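Local coordinates for SsfX3 (Streptomyces sp. SF2575, PDB 3SKV), which probably transfers a salicylyl group onto a tetracycline intermediate in a tetracycline biosynthetic pathway, using a catalytic domain of the GDSL/SGNH hydrolase fold, at residues P186-G192 with L218-S224; A237-L243 with I276-H281; I248-T254 with I286-V292. The protein carries 1 engineered substitution. All coordinates share one frame; numbering follows the deposited sequence.

In the fold
All three contacts lie in the GDSL/SGNH part of the chain. Interactions 1 and 3 pair parallel strands of one five-stranded sheet. Strands 187-192 and 247-252 are neighbours there, and Ser249 OG of interaction 3 bonds Trp188 NE1 of interaction 1 (2.8 Å). Interaction 2 joins two helices on one face of this sheet. Its centre is about 13 Å from that of interaction 1 and about 16 Å from that of interaction 3. Ile240 CG1 packs on Leu223 CD1 (3.6 Å), and Ile277 CG2 on Ile286 CD1 (3.6 Å). Gly192 and Gly253 lie on the C-terminal side of the sheet, where GDSL enzymes generally gather their active-site loops.

Interaction 1: residues P186-G192 with L218-S224; sequences PHWIHYG and LDLQSLS
Asp219 O is held by two donors. Trp188 N reaches it at 2.9 Å, from 46° out of the carbonyl plane. A water gives it a second bond at 2.7 Å. The same water sits at the edge of the His187 ring, in its plane, 2.8 Å from ND1, bridging the ring and the neighbouring strand. The side chains of His187 and Asp219 run alongside each other, with ring and carboxylate planes 29° apart. His187 CE1 is 3.5 Å from Asp219 OD2, but the main partner of this carboxylate is Arg86, which forms a salt bridge to OD1.

Four more backbone bonds tie the parallel strands between Pro186 and Leu223. On one face, Trp188 CG is anti to its backbone N (chi1 175°). This sets CE3 beside Leu218 CD1 at 3.7 Å, while Leu220 CD1 is also close to CE3. His190 stands on this face too. Both Trp188 NE1 and His190 ND1 bond Ser249 OG of the next strand, and His190 NE2 bonds Asp193. On the other face, Ile189 CG2 packs against Leu223 CD1 at 3.8 Å, under helix 234-242.

At the C-terminal end, Ser224 OG gives a short bond of 2.7 Å to Gly192 O. It also lies at the edge of the His190 ring, 3.5 Å from CD2. The strands belong to a beta-alpha-beta unit whose helix, 208-216, covers Trp188 and Leu220. Gly192 opens the Gly-Asp-Ser signature of the GDSL family. Ser224 therefore fixes the carbonyl at the start of that signature, and the bonds from Ser249 and Asp193 hold the rotation of the buried His190 ring beside it.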
loop_
_atom_site.group_PDB
_atom_site.type_symbol
_atom_site.label_atom_id
_atom_site.label_comp_id
_atom_site.label_asym_id
_atom_site.label_seq_id
_atom_site.Cartn_x
_atom_site.Cartn_y
_atom_site.Cartn_z
ATOM N N PRO A 186 1.990 15.963 -1.001
ATOM C CA PRO A 186 0.846 15.721 -0.096
ATOM C C PRO A 186 0.756 14.236 0.258
ATOM O O PRO A 186 1.087 13.374 -0.558
ATOM C CB PRO A 186 -0.359 16.189 -0.910
ATOM C CG PRO A 186 0.211 16.990 -2.055
ATOM C CD PRO A 186 1.541 16.420 -2.335
ATOM N N HIS A 187 0.323 13.942 1.474
ATOM C CA HIS A 187 0.226 12.570 1.951
ATOM C C HIS A 187 -1.068 11.925 1.575
ATOM O O HIS A 187 -2.143 12.491 1.819
ATOM C CB HIS A 187 0.428 12.479 3.471
ATOM C CG HIS A 187 1.796 12.850 3.900
ATOM N ND1 HIS A 187 2.802 11.909 3.960
ATOM C CD2 HIS A 187 2.291 14.053 4.264
ATOM C CE1 HIS A 187 3.882 12.566 4.356
ATOM N NE2 HIS A 187 3.621 13.857 4.559
ATOM N N TRP A 188 -0.971 10.712 1.021
ATOM C CA TRP A 188 -2.142 9.931 0.689
ATOM C C TRP A 188 -2.160 8.619 1.445
ATOM O O TRP A 188 -1.322 7.751 1.195
ATOM C CB TRP A 188 -2.308 9.721 -0.823
ATOM C CG TRP A 188 -3.450 8.807 -1.179
ATOM C CD1 TRP A 188 -4.624 8.639 -0.491
ATOM C CD2 TRP A 188 -3.505 7.908 -2.295
ATOM N NE1 TRP A 188 -5.411 7.705 -1.118
ATOM C CE2 TRP A 188 -4.753 7.245 -2.235
ATOM C CE3 TRP A 188 -2.638 7.637 -3.379
ATOM C CZ2 TRP A 188 -5.154 6.321 -3.212
ATOM C CZ3 TRP A 188 -3.032 6.715 -4.340
ATOM C CH2 TRP A 188 -4.269 6.056 -4.244
ATOM N N ILE A 189 -3.134 8.484 2.378
ATOM C CA ILE A 189 -3.350 7.266 3.147
ATOM C C ILE A 189 -4.459 6.448 2.504
ATOM O O ILE A 189 -5.576 6.961 2.314
ATOM C CB ILE A 189 -3.648 7.509 4.653
ATOM C CG1 ILE A 189 -2.588 8.413 5.320
ATOM C CG2 ILE A 189 -3.807 6.142 5.395
ATOM C CD1 ILE A 189 -2.813 8.604 6.846
ATOM N N HIS A 190 -4.157 5.170 2.168
ATOM C CA HIS A 190 -5.176 4.276 1.629
ATOM C C HIS A 190 -5.342 3.082 2.589
ATOM O O HIS A 190 -4.367 2.412 2.938
ATOM C CB HIS A 190 -4.933 3.831 0.173
ATOM C CG HIS A 190 -5.996 2.894 -0.314
ATOM N ND1 HIS A 190 -7.260 3.362 -0.700
ATOM C CD2 HIS A 190 -5.997 1.536 -0.355
ATOM C CE1 HIS A 190 -7.975 2.279 -0.971
ATOM N NE2 HIS A 190 -7.251 1.153 -0.789
ATOM N N TYR A 191 -6.594 2.849 3.018
ATOM C CA TYR A 191 -6.936 1.739 3.910
ATOM C C TYR A 191 -8.016 0.856 3.291
ATOM O O TYR A 191 -8.945 1.353 2.681
ATOM C CB TYR A 191 -7.404 2.283 5.278
ATOM C CG TYR A 191 -7.956 1.235 6.212
ATOM C CD1 TYR A 191 -7.111 0.466 7.007
ATOM C CD2 TYR A 191 -9.324 1.002 6.300
ATOM C CE1 TYR A 191 -7.611 -0.539 7.833
ATOM C CE2 TYR A 191 -9.835 0.009 7.137
ATOM C CZ TYR A 191 -8.975 -0.759 7.898
ATOM O OH TYR A 191 -9.473 -1.698 8.761
ATOM N N GLY A 192 -7.922 -0.434 3.508
ATOM C CA GLY A 192 -8.958 -1.354 3.057
ATOM C C GLY A 192 -8.594 -2.351 1.975
ATOM O O GLY A 192 -7.418 -2.644 1.744
ATOM N N LEU A 218 1.653 12.168 -5.205
ATOM C CA LEU A 218 1.307 11.932 -3.805
ATOM C C LEU A 218 2.298 11.040 -3.086
ATOM O O LEU A 218 2.852 10.111 -3.675
ATOM C CB LEU A 218 -0.101 11.316 -3.679
ATOM C CG LEU A 218 -1.281 12.112 -4.244
ATOM C CD1 LEU A 218 -2.504 11.238 -4.341
ATOM C CD2 LEU A 218 -1.574 13.361 -3.406
ATOM N N ASP A 219 2.522 11.323 -1.811
ATOM C CA ASP A 219 3.354 10.508 -0.946
ATOM C C ASP A 219 2.411 9.420 -0.317
ATOM O O ASP A 219 1.702 9.654 0.675
ATOM C CB ASP A 219 4.005 11.374 0.140
ATOM C CG ASP A 219 5.021 10.677 1.011
ATOM O OD1 ASP A 219 5.026 9.424 1.046
ATOM O OD2 ASP A 219 5.787 11.382 1.695
ATOM N N LEU A 220 2.411 8.249 -0.936
ATOM C CA LEU A 220 1.609 7.111 -0.527
ATOM C C LEU A 220 1.996 6.492 0.820
ATOM O O LEU A 220 3.179 6.399 1.153
ATOM C CB LEU A 220 1.676 6.041 -1.634
ATOM C CG LEU A 220 1.098 4.665 -1.320
ATOM C CD1 LEU A 220 -0.430 4.738 -1.207
ATOM C CD2 LEU A 220 1.531 3.663 -2.348
ATOM N N GLN A 221 0.958 6.016 1.501
ATOM C CA GLN A 221 1.032 5.230 2.715
ATOM C C GLN A 221 -0.117 4.221 2.657
ATOM O O GLN A 221 -1.279 4.581 2.780
ATOM C CB GLN A 221 0.923 6.094 3.964
ATOM C CG GLN A 221 0.860 5.287 5.249
ATOM C CD GLN A 221 2.185 4.646 5.615
ATOM O OE1 GLN A 221 3.174 5.332 5.845
ATOM N NE2 GLN A 221 2.202 3.326 5.685
ATOM N N SER A 222 0.232 2.959 2.447
ATOM C CA SER A 222 -0.713 1.858 2.358
ATOM C C SER A 222 -0.900 1.239 3.729
ATOM O O SER A 222 0.075 0.923 4.419
ATOM C CB SER A 222 -0.200 0.792 1.390
ATOM O OG SER A 222 -0.987 -0.395 1.467
ATOM N N LEU A 223 -2.147 1.086 4.131
ATOM C CA LEU A 223 -2.564 0.407 5.341
ATOM C C LEU A 223 -3.569 -0.658 4.900
ATOM O O LEU A 223 -4.541 -0.957 5.596
ATOM C CB LEU A 223 -3.157 1.368 6.379
ATOM C CG LEU A 223 -2.233 2.417 6.970
ATOM C CD1 LEU A 223 -2.976 3.325 7.859
ATOM C CD2 LEU A 223 -1.102 1.800 7.741
ATOM N N SER A 224 -3.314 -1.222 3.705
ATOM C CA SER A 224 -4.025 -2.331 3.067
ATOM C C SER A 224 -3.348 -3.633 3.510
ATOM O O SER A 224 -2.186 -3.876 3.181
ATOM C CB SER A 224 -3.933 -2.219 1.550
ATOM O OG SER A 224 -5.066 -1.567 0.999
HETATM O O HOH W 1 2.313 9.286 3.285
#

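Interaction 2: residues A237-L243 with I276-H281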
loop_
_atom_site.group_PDB
_atom_site.type_symbol
_atom_site.label_atom_id
_atom_site.label_comp_id
_atom_site.label_asym_id
_atom_site.label_seq_id
_atom_site.Cartn_x
_atom_site.Cartn_y
_atom_site.Cartn_z
ATOM N N ALA A 237 -7.968 3.126 12.663
ATOM C CA ALA A 237 -8.518 4.485 12.642
ATOM C C ALA A 237 -7.617 5.413 13.476
ATOM O O ALA A 237 -7.358 6.549 13.063
ATOM C CB ALA A 237 -9.927 4.491 13.209
ATOM N N ARG A 238 -7.155 4.927 14.660
ATOM C CA ARG A 238 -6.232 5.657 15.540
ATOM C C ARG A 238 -4.892 5.892 14.834
ATOM O O ARG A 238 -4.314 6.963 14.960
ATOM C CB ARG A 238 -6.016 4.899 16.839
ATOM C CG ARG A 238 -7.261 4.863 17.750
ATOM C CD ARG A 238 -7.019 4.015 18.991
ATOM N NE ARG A 238 -6.267 4.757 19.997
ATOM C CZ ARG A 238 -4.968 4.623 20.249
ATOM N NH1 ARG A 238 -4.242 3.734 19.579
ATOM N NH2 ARG A 238 -4.390 5.361 21.185
ATOM N N LEU A 239 -4.407 4.886 14.076
ATOM C CA LEU A 239 -3.187 4.957 13.291
ATOM C C LEU A 239 -3.329 6.045 12.208
ATOM O O LEU A 239 -2.495 6.948 12.145
ATOM C CB LEU A 239 -2.862 3.581 12.669
ATOM C CG LEU A 239 -1.495 3.433 11.972
ATOM C CD1 LEU A 239 -0.356 3.898 12.876
ATOM C CD2 LEU A 239 -1.245 2.037 11.584
ATOM N N ILE A 240 -4.398 5.989 11.408
ATOM C CA ILE A 240 -4.684 6.980 10.377
ATOM C C ILE A 240 -4.719 8.388 10.979
ATOM O O ILE A 240 -4.101 9.304 10.426
ATOM C CB ILE A 240 -5.983 6.636 9.618
ATOM C CG1 ILE A 240 -5.818 5.318 8.822
ATOM C CG2 ILE A 240 -6.398 7.808 8.701
ATOM C CD1 ILE A 240 -7.091 4.690 8.291
ATOM N N ARG A 241 -5.426 8.545 12.112
ATOM C CA ARG A 241 -5.566 9.797 12.844
ATOM C C ARG A 241 -4.188 10.357 13.245
ATOM O O ARG A 241 -3.979 11.575 13.180
ATOM C CB ARG A 241 -6.399 9.540 14.117
ATOM C CG ARG A 241 -6.608 10.759 14.992
ATOM C CD ARG A 241 -6.989 10.433 16.413
ATOM N NE ARG A 241 -5.972 9.621 17.064
ATOM C CZ ARG A 241 -6.163 8.952 18.191
ATOM N NH1 ARG A 241 -7.358 8.947 18.779
ATOM N NH2 ARG A 241 -5.180 8.239 18.716
ATOM N N ASP A 242 -3.268 9.462 13.680
ATOM C CA ASP A 242 -1.948 9.846 14.156
ATOM C C ASP A 242 -0.876 9.978 13.058
ATOM O O ASP A 242 0.251 10.363 13.335
ATOM C CB ASP A 242 -1.531 8.934 15.329
ATOM C CG ASP A 242 -2.476 8.998 16.545
ATOM O OD1 ASP A 242 -3.077 10.074 16.783
ATOM O OD2 ASP A 242 -2.622 7.967 17.245
ATOM N N LEU A 243 -1.251 9.736 11.808
ATOM C CA LEU A 243 -0.382 9.813 10.630
ATOM C C LEU A 243 -0.621 11.134 9.860
ATOM O O LEU A 243 -1.758 11.595 9.854
ATOM C CB LEU A 243 -0.739 8.625 9.721
ATOM C CG LEU A 243 0.243 7.458 9.543
ATOM C CD1 LEU A 243 1.265 7.376 10.614
ATOM C CD2 LEU A 243 -0.475 6.154 9.435
ATOM N N ILE A 276 -12.948 9.144 14.692
ATOM C CA ILE A 276 -11.624 9.018 15.299
ATOM C C ILE A 276 -10.607 9.770 14.425
ATOM O O ILE A 276 -9.788 10.521 14.949
ATOM C CB ILE A 276 -11.213 7.520 15.513
ATOM C CG1 ILE A 276 -12.070 6.857 16.621
ATOM C CG2 ILE A 276 -9.676 7.377 15.808
ATOM C CD1 ILE A 276 -12.076 5.282 16.536
ATOM N N ILE A 277 -10.669 9.576 13.101
ATOM C CA ILE A 277 -9.771 10.225 12.134
ATOM C C ILE A 277 -9.929 11.762 12.210
ATOM O O ILE A 277 -8.929 12.491 12.225
ATOM C CB ILE A 277 -10.101 9.687 10.714
ATOM C CG1 ILE A 277 -9.654 8.198 10.554
ATOM C CG2 ILE A 277 -9.522 10.607 9.627
ATOM C CD1 ILE A 277 -10.203 7.485 9.251
ATOM N N ARG A 278 -11.206 12.227 12.281
ATOM C CA ARG A 278 -11.597 13.620 12.312
ATOM C C ARG A 278 -11.085 14.387 13.522
ATOM O O ARG A 278 -11.045 15.624 13.472
ATOM C CB ARG A 278 -13.118 13.778 12.157
ATOM C CG ARG A 278 -13.602 13.639 10.717
ATOM C CD ARG A 278 -13.541 14.963 9.981
ATOM N NE ARG A 278 -13.999 14.802 8.603
ATOM C CZ ARG A 278 -13.222 14.777 7.520
ATOM N NH1 ARG A 278 -11.902 14.906 7.633
ATOM N NH2 ARG A 278 -13.757 14.613 6.317
ATOM N N GLU A 279 -10.674 13.681 14.600
ATOM C CA GLU A 279 -10.123 14.344 15.782
ATOM C C GLU A 279 -8.847 15.111 15.408
ATOM O O GLU A 279 -8.661 16.215 15.906
ATOM C CB GLU A 279 -9.816 13.337 16.885
ATOM C CG GLU A 279 -11.018 12.671 17.504
ATOM C CD GLU A 279 -10.735 11.418 18.321
ATOM O OE1 GLU A 279 -9.554 11.028 18.470
ATOM O OE2 GLU A 279 -11.715 10.817 18.813
ATOM N N ARG A 280 -7.998 14.536 14.515
ATOM C CA ARG A 280 -6.730 15.127 14.066
ATOM C C ARG A 280 -6.713 15.571 12.591
ATOM O O ARG A 280 -5.845 16.350 12.211
ATOM C CB ARG A 280 -5.507 14.258 14.447
ATOM C CG ARG A 280 -5.517 13.791 15.914
ATOM C CD ARG A 280 -4.278 14.112 16.705
ATOM N NE ARG A 280 -3.220 13.116 16.605
ATOM C CZ ARG A 280 -1.923 13.407 16.519
ATOM N NH1 ARG A 280 -1.518 14.672 16.465
ATOM N NH2 ARG A 280 -1.021 12.436 16.470
ATOM N N HIS A 281 -7.688 15.116 11.778
ATOM C CA HIS A 281 -7.856 15.506 10.377
ATOM C C HIS A 281 -9.284 16.051 10.216
ATOM O O HIS A 281 -10.140 15.365 9.649
ATOM C CB HIS A 281 -7.591 14.319 9.422
ATOM C CG HIS A 281 -6.257 13.681 9.597
ATOM N ND1 HIS A 281 -5.081 14.393 9.407
ATOM C CD2 HIS A 281 -5.948 12.416 9.965
ATOM C CE1 HIS A 281 -4.105 13.546 9.666
ATOM N NE2 HIS A 281 -4.574 12.342 9.993
HETATM O O HOH W 2 1.325 11.473 15.558
#
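Arg241 reaches across to Ile276, Ile277, Glu279 and Arg280. Its CB rests against Ile277 CA at 4.0 Å. CG is anti to the backbone N (chi1 179°), which sends the chain past Ile276 O and brings CG to 3.4 Å from Arg280 CG. CD has Ile276 O and Glu279 OE1 close by, both on the side of segment 276-281. The chain then bends (chi3 59°), and the guanidinium turns back to its own helix. Arg241 NE meets Asp242 OD1 at 2.9 Å from above the carboxylate plane, and NH2 takes Asp242 OD2 on its syn side. Arg241 NH1 crosses to Glu279 OE1 at 3.0 Å; guanidinium and carboxylate there are nearly coplanar, 25° apart.

Arg280 completes the network. Its NE, 3.1 Å from Asp242 OD1, and its NH2 both bond that oxygen. Asp242 OD1 thus accepts three N-H groups from two arginines, which should favour its charged form and offset the closeness of the two cations. A water also links Asp242 O to Arg280 NH2, weakly on the arginine side.

Beneath the charges, His281 NE2 bonds Ile240 O at 3.1 Å, with the oxygen in the ring plane. Leu243 N bonds the same oxygen from the opposite face of its carbonyl plane. Ile240 CG2 meets Ile277 CG1 at 3.8 Å, and Ile276 CG2 meets Ala237 CB at 3.9 Å. Ile240 and Ile277 both rest on Ile248 of strand 247-252. Two helices side by side on one face of a parallel sheet, greasy beneath and ion-paired outside, fit the alpha/beta/alpha layering of the SGNH fold.

Interaction 3: residues I248-T254 with I286-V292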
loop_
_atom_site.group_PDB
_atom_site.type_symbol
_atom_site.label_atom_id
_atom_site.label_comp_id
_atom_site.label_asym_id
_atom_site.label_seq_id
_atom_site.Cartn_x
_atom_site.Cartn_y
_atom_site.Cartn_z
ATOM N N ILE A 248 -7.359 10.877 2.413
ATOM C CA ILE A 248 -7.599 9.584 3.032
ATOM C C ILE A 248 -8.651 8.827 2.235
ATOM O O ILE A 248 -9.718 9.363 1.974
ATOM C CB ILE A 248 -7.975 9.705 4.535
ATOM C CG1 ILE A 248 -6.881 10.444 5.322
ATOM C CG2 ILE A 248 -8.293 8.306 5.157
ATOM C CD1 ILE A 248 -7.324 11.095 6.629
ATOM N N SER A 249 -8.365 7.573 1.877
ATOM C CA SER A 249 -9.341 6.728 1.183
ATOM C C SER A 249 -9.457 5.425 1.907
ATOM O O SER A 249 -8.445 4.834 2.290
ATOM C CB SER A 249 -9.004 6.537 -0.301
ATOM O OG SER A 249 -7.671 6.141 -0.574
ATOM N N LEU A 250 -10.711 5.027 2.178
ATOM C CA LEU A 250 -11.086 3.807 2.887
ATOM C C LEU A 250 -11.999 2.968 2.017
ATOM O O LEU A 250 -13.055 3.458 1.618
ATOM C CB LEU A 250 -11.852 4.149 4.203
ATOM C CG LEU A 250 -11.325 5.296 5.110
ATOM C CD1 LEU A 250 -12.313 5.598 6.187
ATOM C CD2 LEU A 250 -9.971 4.948 5.748
ATOM N N ARG A 251 -11.642 1.713 1.756
ATOM C CA ARG A 251 -12.535 0.826 1.007
ATOM C C ARG A 251 -12.862 -0.375 1.845
ATOM O O ARG A 251 -11.981 -1.147 2.213
ATOM C CB ARG A 251 -12.014 0.428 -0.362
ATOM C CG ARG A 251 -13.184 0.332 -1.324
ATOM C CD ARG A 251 -12.923 -0.390 -2.622
ATOM N NE ARG A 251 -11.529 -0.305 -3.006
ATOM C CZ ARG A 251 -10.991 0.694 -3.685
ATOM N NH1 ARG A 251 -11.746 1.700 -4.110
ATOM N NH2 ARG A 251 -9.697 0.696 -3.944
ATOM N N VAL A 252 -14.116 -0.484 2.231
ATOM C CA VAL A 252 -14.583 -1.546 3.141
ATOM C C VAL A 252 -15.909 -2.159 2.709
ATOM O O VAL A 252 -16.551 -1.629 1.805
ATOM C CB VAL A 252 -14.632 -1.009 4.604
ATOM C CG1 VAL A 252 -13.214 -0.736 5.124
ATOM C CG2 VAL A 252 -15.503 0.263 4.710
ATOM N N GLY A 253 -16.315 -3.248 3.368
ATOM C CA GLY A 253 -17.554 -3.955 3.097
ATOM C C GLY A 253 -17.383 -5.456 2.960
ATOM O O GLY A 253 -17.716 -6.201 3.882
ATOM N N THR A 254 -16.844 -5.906 1.823
ATOM C CA THR A 254 -16.633 -7.314 1.443
ATOM C C THR A 254 -15.846 -8.167 2.411
ATOM O O THR A 254 -16.273 -9.280 2.691
ATOM C CB THR A 254 -16.205 -7.445 -0.027
ATOM O OG1 THR A 254 -17.262 -6.892 -0.810
ATOM C CG2 THR A 254 -15.969 -8.911 -0.464
ATOM N N ILE A 286 -11.923 12.732 3.076
ATOM C CA ILE A 286 -12.055 11.311 3.392
ATOM C C ILE A 286 -12.982 10.722 2.338
ATOM O O ILE A 286 -14.132 11.174 2.171
ATOM C CB ILE A 286 -12.560 11.018 4.837
ATOM C CG1 ILE A 286 -11.566 11.543 5.915
ATOM C CG2 ILE A 286 -12.816 9.490 5.014
ATOM C CD1 ILE A 286 -12.124 11.471 7.311
ATOM N N VAL A 287 -12.464 9.739 1.602
ATOM C CA VAL A 287 -13.198 9.054 0.560
ATOM C C VAL A 287 -13.618 7.707 1.085
ATOM O O VAL A 287 -12.793 6.849 1.399
ATOM C CB VAL A 287 -12.401 8.992 -0.761
ATOM C CG1 VAL A 287 -13.179 8.262 -1.819
ATOM C CG2 VAL A 287 -12.042 10.391 -1.230
ATOM N N LEU A 288 -14.924 7.557 1.220
ATOM C CA LEU A 288 -15.595 6.354 1.703
ATOM C C LEU A 288 -15.961 5.495 0.508
ATOM O O LEU A 288 -16.882 5.806 -0.263
ATOM C CB LEU A 288 -16.833 6.785 2.469
ATOM C CG LEU A 288 -16.802 6.543 3.958
ATOM C CD1 LEU A 288 -15.449 6.888 4.600
ATOM C CD2 LEU A 288 -17.929 7.260 4.622
ATOM N N GLY A 289 -15.163 4.465 0.324
ATOM C CA GLY A 289 -15.307 3.573 -0.809
ATOM C C GLY A 289 -16.046 2.303 -0.493
ATOM O O GLY A 289 -15.719 1.608 0.463
ATOM N N SER A 290 -17.057 1.998 -1.300
ATOM C CA SER A 290 -17.754 0.737 -1.179
ATOM C C SER A 290 -16.861 -0.243 -1.901
ATOM O O SER A 290 -16.081 0.150 -2.777
ATOM C CB SER A 290 -19.138 0.794 -1.824
ATOM O OG SER A 290 -19.068 1.205 -3.172
ATOM N N SER A 291 -16.951 -1.499 -1.535
ATOM C CA SER A 291 -16.149 -2.515 -2.188
ATOM C C SER A 291 -16.298 -2.574 -3.726
ATOM O O SER A 291 -17.377 -2.380 -4.320
ATOM C CB SER A 291 -16.427 -3.869 -1.563
ATOM O OG SER A 291 -15.918 -3.846 -0.239
ATOM N N VAL A 292 -15.164 -2.811 -4.352
ATOM C CA VAL A 292 -14.998 -3.032 -5.784
ATOM C C VAL A 292 -15.751 -4.363 -6.163
ATOM O O VAL A 292 -16.032 -5.183 -5.291
ATOM C CB VAL A 292 -13.452 -3.054 -5.929
ATOM C CG1 VAL A 292 -12.892 -4.266 -6.649
ATOM C CG2 VAL A 292 -12.913 -1.733 -6.461
HETATM O O HOH W 3 -14.595 2.353 -3.914
HETATM O O HOH W 4 -18.780 -2.029 0.525
#
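Strands 248-252 and 286-290 run parallel, 4.6 Å apart at 13°, joined by four backbone bonds from Ile248 O to Val252 N. The shortest is Gly289 N to Leu250 O at 2.7 Å. On one face, Leu250 and Leu288 lie side by side, their CD1 atoms 3.7 Å apart. Leu250 CD1 also meets Ile286 CG2 at 4.1 Å.

Arg251 rises from the other face, opposite Gly289, where the lack of a side chain leaves its CG room to pass. Its CD comes within 3.2 Å of Ser290 O. A bend near the end of the chain (chi3 -28°) then turns the guanidinium. Val292 CG2 sits over one face of that group, toward its rim. A water lies at its edge, 2.9 Å from Arg251 NH1, and gives a bond to Ser290 O. The main charge partner is Asp193, which forms a salt bridge to NE.

Further along, Ser291 OG accepts a nearly straight bond from Thr254 N (3.1 Å, 178°) and gives a weak one to Val252 O. It thus ties the first turn of helix 254-257, just after Gly253, to segment 286-292. Gly253 probably begins the segment matching the GxND block, whose asparagine serves the oxyanion hole in relatives. The pair lies inside the five-stranded sheet, with strand 187-192 flanking 247-252 and strand 330-333 flanking 286-290. Ile248, Leu250 and Ile286 pack on helix 266-278, and Leu288 on helix 308-324. Ser249, Arg251, Val287 and Val292 meet helix 361-377.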